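PDB 4R03: DUF3836 domain-containing protein from Parabacteroides distasonis ATCC 8503, which is of unknown function but belongs to the DUF3836 family and folds as a single-layer antiparallel beta-sheet of the kind thought to have evolved from beta-hairpin repeats. Local coordinates for residues K30-E35 against K47-W52; G42-K47 against Y104-S109; P61-T66 against T78-W83. All coordinates share one frame; numbering follows the deposited sequence.

Contact 1 of 3, residues K30-E35 against K47-W52. With CIT (citric acid), chain C; PO4 (phosphate ion), chain D.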
loop_
_atom_site.group_PDB
_atom_site.type_symbol
_atom_site.label_atom_id
_atom_site.label_comp_id
_atom_site.label_asym_id
_atom_site.label_seq_id
_atom_site.Cartn_x
_atom_site.Cartn_y
_atom_site.Cartn_z
ATOM N N LYS A 30 13.268 -7.547 4.732
ATOM C CA LYS A 30 12.216 -6.623 4.402
ATOM C C LYS A 30 11.618 -6.939 3.080
ATOM O O LYS A 30 12.327 -7.151 2.044
ATOM C CB LYS A 30 12.740 -5.167 4.390
ATOM C CG LYS A 30 13.029 -4.659 5.788
ATOM C CD LYS A 30 13.816 -3.319 5.811
ATOM C CE LYS A 30 13.864 -2.832 7.206
ATOM N NZ LYS A 30 14.615 -1.502 7.250
ATOM N N GLN A 31 10.297 -6.996 3.017
ATOM C CA GLN A 31 9.609 -7.295 1.769
ATOM C C GLN A 31 8.923 -6.087 1.171
ATOM O O GLN A 31 9.109 -5.782 -0.015
ATOM C CB GLN A 31 8.560 -8.408 1.944
ATOM C CG GLN A 31 7.937 -8.875 0.680
ATOM C CD GLN A 31 6.939 -9.918 0.950
ATOM O OE1 GLN A 31 5.998 -9.681 1.690
ATOM N NE2 GLN A 31 7.072 -11.066 0.328
ATOM N N VAL A 32 8.055 -5.418 1.926
ATOM C CA VAL A 32 7.294 -4.306 1.393
ATOM C C VAL A 32 6.939 -3.363 2.527
ATOM O O VAL A 32 6.767 -3.821 3.663
ATOM C CB VAL A 32 6.027 -4.790 0.593
ATOM C CG1 VAL A 32 5.101 -5.644 1.434
ATOM C CG2 VAL A 32 5.286 -3.665 -0.025
ATOM N N ARG A 33 6.832 -2.072 2.230
ATOM C CA ARG A 33 6.376 -1.027 3.136
ATOM C C ARG A 33 5.198 -0.306 2.493
ATOM O O ARG A 33 5.235 0.054 1.350
ATOM C CB ARG A 33 7.486 -0.018 3.412
ATOM C CG ARG A 33 7.062 1.184 4.251
ATOM C CD ARG A 33 8.238 2.147 4.420
ATOM N NE ARG A 33 7.764 3.348 5.135
ATOM C CZ ARG A 33 7.790 3.486 6.430
ATOM N NH1 ARG A 33 8.353 2.591 7.211
ATOM N NH2 ARG A 33 7.273 4.595 6.932
ATOM N N TYR A 34 4.130 -0.150 3.281
ATOM C CA TYR A 34 2.935 0.555 2.849
ATOM C C TYR A 34 2.809 1.832 3.675
ATOM O O TYR A 34 3.039 1.842 4.897
ATOM C CB TYR A 34 1.707 -0.275 3.069
ATOM C CG TYR A 34 1.710 -1.593 2.359
ATOM C CD1 TYR A 34 1.653 -1.647 0.997
ATOM C CD2 TYR A 34 1.746 -2.784 3.049
ATOM C CE1 TYR A 34 1.627 -2.853 0.347
ATOM C CE2 TYR A 34 1.768 -4.023 2.396
ATOM C CZ TYR A 34 1.630 -4.047 1.026
ATOM O OH TYR A 34 1.631 -5.279 0.351
ATOM N N GLU A 35 2.412 2.917 3.033
ATOM C CA GLU A 35 2.101 4.191 3.711
ATOM C C GLU A 35 0.712 4.605 3.274
ATOM O O GLU A 35 0.352 4.462 2.092
ATOM C CB GLU A 35 3.106 5.244 3.360
ATOM C CG GLU A 35 4.513 4.934 3.831
ATOM C CD GLU A 35 5.521 6.040 3.599
ATOM O OE1 GLU A 35 5.216 6.996 2.865
ATOM O OE2 GLU A 35 6.678 5.876 4.103
ATOM N N LYS A 47 -2.700 4.805 -0.954
ATOM C CA LYS A 47 -1.815 3.754 -0.437
ATOM C C LYS A 47 -0.582 3.757 -1.338
ATOM O O LYS A 47 -0.709 3.595 -2.557
ATOM C CB LYS A 47 -2.470 2.408 -0.409
ATOM C CG LYS A 47 -1.604 1.214 -0.046
ATOM C CD LYS A 47 -2.386 -0.062 -0.141
ATOM C CE LYS A 47 -1.647 -1.240 0.379
ATOM N NZ LYS A 47 -2.510 -2.433 0.345
ATOM N N LYS A 48 0.594 3.931 -0.769
ATOM C CA LYS A 48 1.853 3.793 -1.482
ATOM C C LYS A 48 2.592 2.580 -0.989
ATOM O O LYS A 48 2.633 2.340 0.226
ATOM C CB LYS A 48 2.714 4.997 -1.289
ATOM C CG LYS A 48 2.331 6.170 -2.071
ATOM C CD LYS A 48 3.454 7.238 -1.865
ATOM C CE LYS A 48 3.058 8.520 -2.455
ATOM N NZ LYS A 48 4.191 9.441 -2.451
ATOM N N ALA A 49 3.114 1.795 -1.897
ATOM C CA ALA A 49 3.872 0.597 -1.588
ATOM C C ALA A 49 5.318 0.851 -2.039
ATOM O O ALA A 49 5.538 1.369 -3.175
ATOM C CB ALA A 49 3.342 -0.618 -2.273
ATOM N N PHE A 50 6.277 0.476 -1.188
ATOM C CA PHE A 50 7.697 0.592 -1.445
ATOM C C PHE A 50 8.341 -0.784 -1.409
ATOM O O PHE A 50 7.999 -1.620 -0.556
ATOM C CB PHE A 50 8.354 1.461 -0.380
ATOM C CG PHE A 50 7.824 2.855 -0.269
ATOM C CD1 PHE A 50 6.611 3.111 0.375
ATOM C CD2 PHE A 50 8.525 3.941 -0.818
ATOM C CE1 PHE A 50 6.120 4.391 0.478
ATOM C CE2 PHE A 50 8.005 5.216 -0.723
ATOM C CZ PHE A 50 6.808 5.440 -0.074
ATOM N N ARG A 51 9.314 -1.000 -2.296
ATOM C CA ARG A 51 10.147 -2.203 -2.281
ATOM C C ARG A 51 11.448 -1.869 -1.517
ATOM O O ARG A 51 11.869 -0.708 -1.441
ATOM C CB ARG A 51 10.456 -2.695 -3.695
ATOM C CG ARG A 51 11.278 -1.730 -4.510
ATOM C CD ARG A 51 11.525 -2.323 -5.949
ATOM N NE ARG A 51 12.260 -1.337 -6.697
ATOM C CZ ARG A 51 13.572 -1.173 -6.617
ATOM N NH1 ARG A 51 14.299 -2.008 -5.938
ATOM N NH2 ARG A 51 14.166 -0.208 -7.327
ATOM N N TRP A 52 12.070 -2.905 -1.001
ATOM C CA TRP A 52 13.340 -2.748 -0.274
ATOM C C TRP A 52 14.445 -3.038 -1.276
ATOM O O TRP A 52 14.635 -4.167 -1.746
ATOM C CB TRP A 52 13.437 -3.632 0.933
ATOM C CG TRP A 52 14.666 -3.462 1.708
ATOM C CD1 TRP A 52 15.681 -4.352 1.778
ATOM C CD2 TRP A 52 15.026 -2.356 2.538
ATOM N NE1 TRP A 52 16.656 -3.875 2.600
ATOM C CE2 TRP A 52 16.283 -2.658 3.101
ATOM C CE3 TRP A 52 14.428 -1.136 2.866
ATOM C CZ2 TRP A 52 16.913 -1.780 3.963
ATOM C CZ3 TRP A 52 15.034 -0.305 3.714
ATOM C CH2 TRP A 52 16.307 -0.598 4.225
HETATM C C1 CIT C . 16.981 -7.034 4.321
HETATM O O1 CIT C . 15.974 -6.685 5.017
HETATM O O2 CIT C . 16.936 -7.448 3.090
HETATM C C2 CIT C . 18.267 -6.994 5.152
HETATM C C3 CIT C . 19.447 -6.263 4.482
HETATM O O7 CIT C . 18.997 -4.983 3.984
HETATM C C4 CIT C . 20.595 -6.062 5.505
HETATM C C5 CIT C . 21.923 -5.805 4.826
HETATM O O3 CIT C . 22.741 -6.748 4.648
HETATM O O4 CIT C . 22.226 -4.665 4.407
HETATM C C6 CIT C . 19.915 -7.009 3.232
HETATM O O5 CIT C . 20.119 -8.238 3.315
HETATM O O6 CIT C . 20.047 -6.400 2.148
HETATM P P PO4 D . 11.667 0.432 8.435
HETATM O O1 PO4 D . 10.450 1.156 7.897
HETATM O O2 PO4 D . 12.686 0.463 7.361
HETATM O O3 PO4 D . 11.405 -1.028 8.857
HETATM O O4 PO4 D . 12.140 1.155 9.675
HETATM O O HOH W 1 11.323 -5.724 -1.532
#

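Contact 2 of 3, residues G42-K47 against Y104-S109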
loop_
_atom_site.group_PDB
_atom_site.type_symbol
_atom_site.label_atom_id
_atom_site.label_comp_id
_atom_site.label_asym_id
_atom_site.label_seq_id
_atom_site.Cartn_x
_atom_site.Cartn_y
_atom_site.Cartn_z
ATOM N N GLY A 42 -12.108 10.345 6.817
ATOM C CA GLY A 42 -11.367 9.377 7.596
ATOM C C GLY A 42 -11.197 8.032 6.918
ATOM O O GLY A 42 -10.828 7.049 7.548
ATOM N N LYS A 43 -11.468 7.984 5.613
ATOM C CA LYS A 43 -11.243 6.786 4.835
ATOM C C LYS A 43 -9.930 6.893 4.023
ATOM O O LYS A 43 -9.500 7.968 3.638
ATOM C CB LYS A 43 -12.415 6.511 3.882
ATOM C CG LYS A 43 -13.772 6.342 4.629
ATOM C CD LYS A 43 -14.771 5.515 3.814
ATOM C CE LYS A 43 -16.253 5.884 4.084
ATOM N NZ LYS A 43 -16.917 6.597 2.899
ATOM N N VAL A 44 -9.341 5.738 3.736
ATOM C CA VAL A 44 -8.059 5.772 3.030
ATOM C C VAL A 44 -8.224 6.383 1.640
ATOM O O VAL A 44 -9.105 5.966 0.877
ATOM C CB VAL A 44 -7.455 4.360 2.830
ATOM C CG1 VAL A 44 -6.150 4.459 2.001
ATOM C CG2 VAL A 44 -7.204 3.678 4.046
ATOM N N SER A 45 -7.409 7.343 1.325
ATOM C CA SER A 45 -7.437 8.047 0.035
ATOM C C SER A 45 -6.267 7.653 -0.859
ATOM O O SER A 45 -6.368 7.711 -2.078
ATOM C CB SER A 45 -7.412 9.532 0.275
ATOM O OG SER A 45 -6.289 9.951 1.022
ATOM N N GLU A 46 -5.161 7.213 -0.243
ATOM C CA GLU A 46 -3.982 6.864 -0.984
ATOM C C GLU A 46 -3.178 5.807 -0.224
ATOM O O GLU A 46 -3.041 5.909 0.990
ATOM C CB GLU A 46 -3.127 8.092 -1.230
ATOM C CG GLU A 46 -1.937 7.837 -2.172
ATOM C CD GLU A 46 -0.856 8.875 -2.040
ATOM O OE1 GLU A 46 -0.953 9.959 -2.655
ATOM O OE2 GLU A 46 0.101 8.599 -1.283
ATOM N N LYS A 47 -2.700 4.805 -0.954
ATOM C CA LYS A 47 -1.815 3.754 -0.437
ATOM C C LYS A 47 -0.582 3.757 -1.338
ATOM O O LYS A 47 -0.709 3.595 -2.557
ATOM C CB LYS A 47 -2.470 2.408 -0.409
ATOM C CG LYS A 47 -1.604 1.214 -0.046
ATOM C CD LYS A 47 -2.386 -0.062 -0.141
ATOM C CE LYS A 47 -1.647 -1.240 0.379
ATOM N NZ LYS A 47 -2.510 -2.433 0.345
ATOM N N TYR A 104 -13.200 -3.350 2.495
ATOM C CA TYR A 104 -12.445 -2.109 2.849
ATOM C C TYR A 104 -11.215 -2.404 3.698
ATOM O O TYR A 104 -10.120 -1.913 3.399
ATOM C CB TYR A 104 -13.341 -1.112 3.606
ATOM C CG TYR A 104 -12.648 0.111 4.065
ATOM C CD1 TYR A 104 -12.352 1.127 3.162
ATOM C CD2 TYR A 104 -12.223 0.268 5.372
ATOM C CE1 TYR A 104 -11.693 2.258 3.547
ATOM C CE2 TYR A 104 -11.569 1.424 5.786
ATOM C CZ TYR A 104 -11.253 2.406 4.878
ATOM O OH TYR A 104 -10.600 3.562 5.269
ATOM N N GLU A 105 -11.371 -3.213 4.741
ATOM C CA GLU A 105 -10.241 -3.459 5.642
ATOM C C GLU A 105 -9.050 -4.154 4.991
ATOM O O GLU A 105 -7.919 -4.055 5.481
ATOM C CB GLU A 105 -10.687 -4.209 6.907
ATOM C CG GLU A 105 -11.518 -3.300 7.834
ATOM C CD GLU A 105 -10.691 -2.195 8.494
ATOM O OE1 GLU A 105 -9.568 -2.476 9.011
ATOM O OE2 GLU A 105 -11.150 -1.049 8.506
ATOM N N GLU A 106 -9.258 -4.831 3.885
ATOM C CA GLU A 106 -8.179 -5.478 3.203
ATOM C C GLU A 106 -7.282 -4.481 2.498
ATOM O O GLU A 106 -6.148 -4.845 2.112
ATOM C CB GLU A 106 -8.665 -6.526 2.234
ATOM C CG GLU A 106 -9.586 -7.575 2.892
ATOM C CD GLU A 106 -8.903 -8.480 3.944
ATOM O OE1 GLU A 106 -7.654 -8.491 4.045
ATOM O OE2 GLU A 106 -9.634 -9.232 4.653
ATOM N N ILE A 107 -7.689 -3.212 2.413
ATOM C CA ILE A 107 -6.785 -2.173 1.903
ATOM C C ILE A 107 -5.499 -2.046 2.747
ATOM O O ILE A 107 -4.452 -1.700 2.233
ATOM C CB ILE A 107 -7.509 -0.813 1.793
ATOM C CG1 ILE A 107 -8.533 -0.902 0.658
ATOM C CG2 ILE A 107 -6.536 0.351 1.559
ATOM C CD1 ILE A 107 -9.528 0.325 0.641
ATOM N N PHE A 108 -5.608 -2.346 4.033
ATOM C CA PHE A 108 -4.490 -2.209 4.922
ATOM C C PHE A 108 -3.494 -3.291 4.859
ATOM O O PHE A 108 -2.463 -3.146 5.535
ATOM C CB PHE A 108 -4.961 -1.964 6.361
ATOM C CG PHE A 108 -5.831 -0.767 6.481
ATOM C CD1 PHE A 108 -5.294 0.488 6.360
ATOM C CD2 PHE A 108 -7.194 -0.901 6.658
ATOM C CE1 PHE A 108 -6.077 1.608 6.405
ATOM C CE2 PHE A 108 -8.000 0.242 6.712
ATOM C CZ PHE A 108 -7.412 1.488 6.595
ATOM N N SER A 109 -3.755 -4.336 4.066
ATOM C CA SER A 109 -2.827 -5.475 3.905
ATOM C C SER A 109 -2.475 -6.044 5.293
ATOM O O SER A 109 -3.336 -5.964 6.216
ATOM C CB SER A 109 -1.561 -5.073 3.123
ATOM O OG SER A 109 -1.860 -4.746 1.785
ATOM O OXT SER A 109 -1.352 -6.609 5.540
HETATM O O HOH W 2 -10.313 4.304 7.753
#

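Contact 3 of 3, residues P61-T66 against T78-W83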
loop_
_atom_site.group_PDB
_atom_site.type_symbol
_atom_site.label_atom_id
_atom_site.label_comp_id
_atom_site.label_asym_id
_atom_site.label_seq_id
_atom_site.Cartn_x
_atom_site.Cartn_y
_atom_site.Cartn_z
ATOM N N PRO A 61 9.966 3.688 -4.065
ATOM C CA PRO A 61 8.555 3.563 -4.450
ATOM C C PRO A 61 8.337 2.514 -5.506
ATOM O O PRO A 61 9.179 2.337 -6.426
ATOM C CB PRO A 61 8.188 4.936 -5.021
ATOM C CG PRO A 61 9.281 5.798 -4.759
ATOM C CD PRO A 61 10.500 5.024 -4.315
ATOM N N PHE A 62 7.212 1.782 -5.396
ATOM C CA PHE A 62 6.860 0.706 -6.255
ATOM C C PHE A 62 5.515 0.919 -6.951
ATOM O O PHE A 62 5.438 0.889 -8.186
ATOM C CB PHE A 62 6.897 -0.655 -5.510
ATOM C CG PHE A 62 6.729 -1.813 -6.409
ATOM C CD1 PHE A 62 7.591 -2.002 -7.475
ATOM C CD2 PHE A 62 5.709 -2.689 -6.239
ATOM C CE1 PHE A 62 7.435 -3.052 -8.357
ATOM C CE2 PHE A 62 5.536 -3.769 -7.135
ATOM C CZ PHE A 62 6.397 -3.928 -8.191
ATOM N N TYR A 63 4.467 1.196 -6.177
ATOM C CA TYR A 63 3.156 1.550 -6.734
ATOM C C TYR A 63 2.402 2.439 -5.824
ATOM O O TYR A 63 2.732 2.608 -4.641
ATOM C CB TYR A 63 2.321 0.320 -7.135
ATOM C CG TYR A 63 1.767 -0.552 -5.997
ATOM C CD1 TYR A 63 0.757 -0.064 -5.184
ATOM C CD2 TYR A 63 2.234 -1.813 -5.771
ATOM C CE1 TYR A 63 0.173 -0.866 -4.154
ATOM C CE2 TYR A 63 1.646 -2.630 -4.743
ATOM C CZ TYR A 63 0.646 -2.116 -3.982
ATOM O OH TYR A 63 0.077 -2.850 -2.921
ATOM N N GLN A 64 1.342 3.030 -6.351
ATOM C CA GLN A 64 0.484 3.955 -5.630
ATOM C C GLN A 64 -0.964 3.665 -6.052
ATOM O O GLN A 64 -1.240 3.551 -7.254
ATOM C CB GLN A 64 0.791 5.395 -5.946
ATOM C CG GLN A 64 -0.108 6.376 -5.264
ATOM C CD GLN A 64 0.171 7.791 -5.673
ATOM O OE1 GLN A 64 -0.148 8.209 -6.801
ATOM N NE2 GLN A 64 0.752 8.547 -4.769
ATOM N N ILE A 65 -1.869 3.519 -5.081
ATOM C CA ILE A 65 -3.292 3.376 -5.402
ATOM C C ILE A 65 -4.031 4.534 -4.747
ATOM O O ILE A 65 -3.743 4.917 -3.599
ATOM C CB ILE A 65 -3.809 2.050 -4.858
ATOM C CG1 ILE A 65 -2.991 0.860 -5.351
ATOM C CG2 ILE A 65 -5.348 1.888 -5.132
ATOM C CD1 ILE A 65 -3.403 -0.454 -4.841
ATOM N N THR A 66 -4.983 5.135 -5.484
ATOM C CA THR A 66 -5.894 6.114 -4.912
ATOM C C THR A 66 -7.332 5.571 -4.937
ATOM O O THR A 66 -7.659 4.704 -5.735
ATOM C CB THR A 66 -5.837 7.487 -5.591
ATOM O OG1 THR A 66 -6.115 7.321 -6.977
ATOM C CG2 THR A 66 -4.484 8.134 -5.423
ATOM N N THR A 78 -10.821 2.299 -7.478
ATOM C CA THR A 78 -9.362 2.384 -7.247
ATOM C C THR A 78 -8.610 2.640 -8.538
ATOM O O THR A 78 -8.964 2.126 -9.601
ATOM C CB THR A 78 -8.781 1.142 -6.547
ATOM O OG1 THR A 78 -8.701 0.035 -7.459
ATOM C CG2 THR A 78 -9.643 0.795 -5.311
ATOM N N ASN A 79 -7.581 3.492 -8.430
ATOM C CA ASN A 79 -6.719 3.849 -9.561
ATOM C C ASN A 79 -5.274 3.551 -9.141
ATOM O O ASN A 79 -4.804 4.090 -8.114
ATOM C CB ASN A 79 -6.848 5.297 -9.878
ATOM C CG ASN A 79 -6.022 5.707 -11.113
ATOM O OD1 ASN A 79 -4.963 6.320 -11.003
ATOM N ND2 ASN A 79 -6.534 5.376 -12.281
ATOM N N TYR A 80 -4.644 2.665 -9.884
ATOM C CA TYR A 80 -3.330 2.130 -9.555
ATOM C C TYR A 80 -2.349 2.608 -10.602
ATOM O O TYR A 80 -2.655 2.610 -11.803
ATOM C CB TYR A 80 -3.406 0.588 -9.554
ATOM C CG TYR A 80 -2.122 -0.173 -9.632
ATOM C CD1 TYR A 80 -1.466 -0.400 -10.857
ATOM C CD2 TYR A 80 -1.568 -0.784 -8.496
ATOM C CE1 TYR A 80 -0.288 -1.139 -10.901
ATOM C CE2 TYR A 80 -0.435 -1.507 -8.558
ATOM C CZ TYR A 80 0.205 -1.695 -9.747
ATOM O OH TYR A 80 1.370 -2.445 -9.847
ATOM N N GLY A 81 -1.133 2.914 -10.173
ATOM C CA GLY A 81 -0.030 3.203 -11.097
ATOM C C GLY A 81 1.288 2.747 -10.495
ATOM O O GLY A 81 1.420 2.794 -9.279
HETATM N N MSE A 82 2.216 2.276 -11.331
HETATM C CA MSE A 82 3.552 1.872 -10.917
HETATM C C MSE A 82 4.507 3.044 -11.037
HETATM O O MSE A 82 4.421 3.879 -11.949
HETATM C CB MSE A 82 4.037 0.673 -11.708
HETATM C CG MSE A 82 3.262 -0.503 -11.408
HETATM SE SE MSE A 82 3.926 -2.051 -12.311
HETATM C CE MSE A 82 5.773 -1.625 -12.357
ATOM N N TRP A 83 5.486 3.058 -10.122
ATOM C CA TRP A 83 6.553 4.066 -10.155
ATOM C C TRP A 83 7.408 3.932 -11.420
ATOM O O TRP A 83 7.868 2.872 -11.758
ATOM C CB TRP A 83 7.470 3.835 -8.954
ATOM C CG TRP A 83 8.577 4.817 -8.795
ATOM C CD1 TRP A 83 9.909 4.535 -8.885
ATOM C CD2 TRP A 83 8.471 6.182 -8.424
ATOM N NE1 TRP A 83 10.626 5.647 -8.576
ATOM C CE2 TRP A 83 9.788 6.692 -8.327
ATOM C CE3 TRP A 83 7.408 7.035 -8.137
ATOM C CZ2 TRP A 83 10.042 8.005 -7.939
ATOM C CZ3 TRP A 83 7.660 8.334 -7.788
ATOM C CH2 TRP A 83 8.998 8.816 -7.700
HETATM O O HOH W 3 7.665 0.403 -10.173
HETATM O O HOH W 4 -4.044 7.428 -8.701
#

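Contact 1 of 3, residues K30-E35 against K47-W52
The Trp52 side chain swings away from its own amide (chi1 -178°) and Lys30 turns back beside its N (chi1 -72°), and the extended lysine runs across the indole at one end of an antiparallel beta hairpin. CD of Lys30 sits over the centre of the six-membered ring of Trp52, a CH-pi contact at 3.5 Å from the centroid, and NZ follows over the same face as a cation-pi partner. That NZ also donates to O2 of a phosphate ion, while the indole edge presents NE1 to O7 of citric acid, both probably from the crystallisation liquor. Replacing Trp52 by an alanine would remove the ring face under Lys30 and is likely to leave the lysine held mainly by the phosphate, and citric acid O7 without its indole donor. Paired backbone bonds join Arg33 to Phe50 and Glu35 to Lys48. On the face of these four residues, Arg33 grips Glu35 OE2 side-on through NE and NH2, with OE2 in the guanidinium plane and the carboxylate beside CE1 of Phe50. On the other face, the Tyr34 ring lies between Val32 CG2 and Lys47, whose CE comes to 3.4 Å from CD1 of Tyr34 and whose NZ, hydrogen-bonded to Ile107 and Ser109, lies over the ring. Beyond the Arg33-Phe50 pair, a water donates to Gln31 O at 2.7 Å and accepts from Trp52 N at 3.0 Å.

Contact 2 of 3, residues G42-K47 against Y104-S109
Polar bonds hold both ends of the contact between Gly42-Lys47 and the C-terminal 3-10 turn. At one end Val44 N donates to Tyr104 OH at 2.9 Å, meeting the hydroxyl at the edge of the ring; a chi1 of 177° extends the tyrosine from the turn toward Val44. A water in the ring plane links the same hydroxyl to Gly42 O. At the other end the ammonium of Lys47 has two acceptors, donating to Ile107 O at 2.8 Å and to Ser109 OG at 2.8 Å. Its approach to the Ile107 carbonyl is tilted 32° from the carbonyl plane.

Apolar contacts fill the middle, where Val44 divides its branches. CG2 presses obliquely on the Phe108 ring, 3.3 Å from CE1, while CG1 meets CG2 of Ile107 at 4.1 Å.

The 3-10 turn therefore packs on one face of the sheet rather than adding a strand to it. Phe108 also meets Phe36 and Tyr38 of strand 27-38, Ile107 and Tyr104 reach Tyr67 and Tyr69 of strand 58-69, and Lys18 NZ of strand 14-24 bonds to Phe108 O and Ser109 O, so the C-terminal segment reaches four consecutive strands, 14-24, 27-38, 44-53 and 58-69.

Contact 3 of 3, residues P61-T66 against T78-W83
Tyr80 leans toward the neighbouring strand of an antiparallel beta hairpin and meets Tyr63 and Ile65. From CB, a chi1 of 163° carries the ring away from its own amide, bringing the CD2 and CE2 edge toward segment 61-66. CD2 meets Ile65 CG1 at 3.8 Å, at the edge of the Tyr80 ring. Next along, CE2 lies over one face of the Tyr63 ring, 3.5 Å from CG, and also touches Tyr63 CB. CZ keeps to that same CB, and OH at the tip ends 4.0 Å from it. The two rings are inclined at 41°, neither stacked nor edge-to-face.

On the opposite face, Thr66 and Asn79 lie side by side, and a water bridges Thr66 OG1 to Asn79 OD1; ND2 of Asn79 bonds outward to Asn96. At the far end of the hairpin Pro61 covers the Trp83 indole, with CG over the centre of the six-membered ring, 3.8 Å from its centroid. Backbone bonds pair Gln64 with Gly81 and Thr66 with Asn79. Trp83 N adds a straight N-H bond to Phe62 O (173°), but from above the carbonyl plane, and a water joins that oxygen to Trp83 O.

The chemistry divides by face and by end: tyrosine and isoleucine carbon on one side, water-linked polar groups on the other, and proline against indole at the end. Consistent with a single-layer sheet, these contacts are made by side chains of adjacent strands.

How the contacts relate
From the N terminus, strands follow one another across the sheet in chain order. Contact 1 closes the hairpin of strands 27-38 and 44-53, and contact 3 closes the next but one, of strands 58-69 and 75-84. These two are in series, joined where strands 44-53 and 58-69 lie side by side: Lys47 O approaches Ile65 N and Ala49 O approaches Phe62 N, both probable hydrogen bonds. Contact 2 spans far more sequence, bringing the C-terminal turn back to the start of strand 44-53. It crosses contact 1, with which it shares Lys47, and encloses contact 3, so the turn is laid across strands of both hairpins.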